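Local structure of uncharacterized protein YjgB (Bacillus subtilis, 4YGT) at residues D67-N72 and Y78-H83. The protein is of unknown function but is probably a secreted lipoprotein, the first structural representative of the DUF4309 family, in the PepSY clan. Numbering follows the deposited sequence.
With EDO (1,2-ethanediol), chain C.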
loop_
_atom_site.group_PDB
_atom_site.type_symbol
_atom_site.label_atom_id
_atom_site.label_comp_id
_atom_site.label_asym_id
_atom_site.label_seq_id
_atom_site.Cartn_x
_atom_site.Cartn_y
_atom_site.Cartn_z
ATOM N N ASP A 67 -3.225 6.891 -10.010
ATOM C CA ASP A 67 -2.017 7.546 -10.522
ATOM C C ASP A 67 -0.919 6.570 -10.170
ATOM O O ASP A 67 -0.735 6.291 -8.987
ATOM C CB ASP A 67 -1.811 8.931 -9.884
ATOM C CG ASP A 67 -2.460 10.063 -10.639
ATOM O OD1 ASP A 67 -2.853 9.856 -11.817
ATOM O OD2 ASP A 67 -2.564 11.153 -10.073
ATOM N N LEU A 68 -0.307 5.923 -11.174
ATOM C CA LEU A 68 0.670 4.870 -10.886
ATOM C C LEU A 68 2.129 5.309 -11.091
ATOM O O LEU A 68 2.496 5.900 -12.113
ATOM C CB LEU A 68 0.371 3.624 -11.714
ATOM C CG LEU A 68 -0.914 2.909 -11.368
ATOM C CD1 LEU A 68 -1.399 2.081 -12.550
ATOM C CD2 LEU A 68 -0.759 2.062 -10.096
ATOM N N TYR A 69 2.940 5.033 -10.065
ATOM C CA TYR A 69 4.358 5.361 -10.018
ATOM C C TYR A 69 5.105 4.064 -9.913
ATOM O O TYR A 69 4.919 3.304 -8.966
ATOM C CB TYR A 69 4.651 6.312 -8.852
ATOM C CG TYR A 69 3.961 7.651 -9.014
ATOM C CD1 TYR A 69 4.558 8.682 -9.730
ATOM C CD2 TYR A 69 2.703 7.883 -8.461
ATOM C CE1 TYR A 69 3.930 9.914 -9.887
ATOM C CE2 TYR A 69 2.063 9.118 -8.603
ATOM C CZ TYR A 69 2.680 10.127 -9.324
ATOM O OH TYR A 69 2.078 11.352 -9.457
ATOM N N HIS A 70 5.859 3.759 -10.954
ATOM C CA HIS A 70 6.612 2.522 -11.075
ATOM C C HIS A 70 7.729 2.471 -10.050
ATOM O O HIS A 70 8.241 3.514 -9.661
ATOM C CB HIS A 70 7.201 2.431 -12.502
ATOM C CG HIS A 70 7.527 1.038 -12.922
ATOM N ND1 HIS A 70 8.750 0.468 -12.636
ATOM C CD2 HIS A 70 6.769 0.142 -13.594
ATOM C CE1 HIS A 70 8.704 -0.753 -13.143
ATOM N NE2 HIS A 70 7.527 -0.998 -13.721
ATOM N N TRP A 71 8.119 1.267 -9.621
ATOM C CA TRP A 71 9.264 1.116 -8.731
ATOM C C TRP A 71 10.531 1.483 -9.513
ATOM O O TRP A 71 10.604 1.265 -10.721
ATOM C CB TRP A 71 9.362 -0.301 -8.103
ATOM C CG TRP A 71 9.195 -1.473 -9.044
ATOM C CD1 TRP A 71 9.988 -1.798 -10.111
ATOM C CD2 TRP A 71 8.238 -2.544 -8.914
ATOM N NE1 TRP A 71 9.576 -2.989 -10.668
ATOM C CE2 TRP A 71 8.500 -3.469 -9.952
ATOM C CE3 TRP A 71 7.158 -2.792 -8.031
ATOM C CZ2 TRP A 71 7.722 -4.626 -10.138
ATOM C CZ3 TRP A 71 6.399 -3.943 -8.208
ATOM C CH2 TRP A 71 6.677 -4.840 -9.253
ATOM N N ASN A 72 11.480 2.115 -8.842
ATOM C CA ASN A 72 12.739 2.548 -9.456
ATOM C C ASN A 72 13.866 2.253 -8.469
ATOM O O ASN A 72 13.872 2.833 -7.386
ATOM C CB ASN A 72 12.661 4.034 -9.811
ATOM C CG ASN A 72 13.808 4.530 -10.643
ATOM O OD1 ASN A 72 14.924 4.008 -10.600
ATOM N ND2 ASN A 72 13.541 5.538 -11.449
ATOM N N TYR A 78 4.063 3.018 -6.211
ATOM C CA TYR A 78 2.860 3.505 -5.523
ATOM C C TYR A 78 1.759 3.762 -6.484
ATOM O O TYR A 78 2.008 4.082 -7.637
ATOM C CB TYR A 78 3.054 4.810 -4.727
ATOM C CG TYR A 78 3.942 4.709 -3.524
ATOM C CD1 TYR A 78 3.434 4.335 -2.281
ATOM C CD2 TYR A 78 5.284 5.027 -3.610
ATOM C CE1 TYR A 78 4.263 4.261 -1.161
ATOM C CE2 TYR A 78 6.110 4.981 -2.504
ATOM C CZ TYR A 78 5.611 4.572 -1.294
ATOM O OH TYR A 78 6.536 4.535 -0.287
ATOM N N GLY A 79 0.548 3.725 -5.949
ATOM C CA GLY A 79 -0.685 4.046 -6.636
ATOM C C GLY A 79 -1.513 4.934 -5.734
ATOM O O GLY A 79 -1.563 4.729 -4.524
ATOM N N PHE A 80 -2.124 5.959 -6.310
ATOM C CA PHE A 80 -3.014 6.859 -5.592
ATOM C C PHE A 80 -4.325 6.987 -6.336
ATOM O O PHE A 80 -4.330 7.306 -7.512
ATOM C CB PHE A 80 -2.372 8.240 -5.429
ATOM C CG PHE A 80 -1.087 8.221 -4.640
ATOM C CD1 PHE A 80 0.131 7.963 -5.268
ATOM C CD2 PHE A 80 -1.090 8.452 -3.269
ATOM C CE1 PHE A 80 1.318 7.946 -4.541
ATOM C CE2 PHE A 80 0.099 8.427 -2.544
ATOM C CZ PHE A 80 1.292 8.173 -3.186
ATOM N N SER A 81 -5.428 6.702 -5.669
ATOM C CA SER A 81 -6.770 6.947 -6.201
ATOM C C SER A 81 -7.326 8.144 -5.418
ATOM O O SER A 81 -6.853 8.430 -4.313
ATOM C CB SER A 81 -7.653 5.707 -6.099
ATOM O OG SER A 81 -8.020 5.436 -4.758
ATOM N N TYR A 82 -8.281 8.867 -5.995
ATOM C CA TYR A 82 -8.834 10.075 -5.383
ATOM C C TYR A 82 -10.362 10.087 -5.316
ATOM O O TYR A 82 -11.025 9.461 -6.148
ATOM C CB TYR A 82 -8.369 11.291 -6.195
ATOM C CG TYR A 82 -6.888 11.271 -6.517
ATOM C CD1 TYR A 82 -5.933 11.532 -5.533
ATOM C CD2 TYR A 82 -6.436 10.955 -7.801
ATOM C CE1 TYR A 82 -4.569 11.467 -5.813
ATOM C CE2 TYR A 82 -5.069 10.896 -8.093
ATOM C CZ TYR A 82 -4.140 11.178 -7.102
ATOM O OH TYR A 82 -2.790 11.155 -7.374
ATOM N N HIS A 83 -10.930 10.854 -4.354
ATOM C CA HIS A 83 -12.382 11.080 -4.286
ATOM C C HIS A 83 -12.747 12.114 -5.368
ATOM O O HIS A 83 -11.851 12.645 -6.041
ATOM C CB HIS A 83 -12.833 11.590 -2.897
ATOM C CG HIS A 83 -12.512 10.709 -1.728
ATOM N ND1 HIS A 83 -13.224 9.561 -1.479
ATOM C CD2 HIS A 83 -11.632 10.906 -0.718
ATOM C CE1 HIS A 83 -12.722 9.065 -0.358
ATOM N NE2 HIS A 83 -11.768 9.846 0.140
HETATM C C1 EDO C . 8.843 7.089 -7.099
HETATM O O1 EDO C . 7.970 6.632 -8.109
HETATM C C2 EDO C . 9.423 5.909 -6.316
HETATM O O2 EDO C . 9.967 4.965 -7.226
#
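In both Asp67 and Tyr82 the first side-chain bond sets CG beside the backbone N (chi1 -90° and -47°), which swings the carboxylate and the phenol together on one side of the hairpin. Tyr82 OH donates to Asp67 OD2 over 2.7 Å, meeting OD2 on its anti side, 25° out of the carboxylate plane. A tyrosine suits this place because its long ring carries a donor to the acid paired with Phe80, two residues earlier in Tyr82's own strand. His50 NE2 also bonds OD2 and Val60 N holds OD1, so the buried carboxylate is gripped at both oxygens. A phenylalanine in place of Tyr82 would probably leave OD2 to His50 alone among these partners and the carboxylate, still held by Val60 at OD1, freer to turn. These residues belong to an antiparallel beta hairpin, whose strand 67-69 forms one edge of the seven-stranded sheet. Tyr69 pairs with Tyr78, Tyr69 N reaching Tyr78 O at 2.8 Å, and Asp67 with Phe80 through Asp67 N and Phe80 O, also 2.8 Å. Between them, Gly79 CA comes to 3.3 Å from Asp67 O as a CH...O contact; glycine suits this place, where Leu68 CD2 lies 4.0 Å from Gly79 CA. The side chains of Tyr69 and Phe80 cross at about a right angle, with Tyr69 CE2 4.0 Å from Phe80 CD1, and both rings meet Phe53 of helix 46-53, while Tyr69 OH bonds Gly54 O.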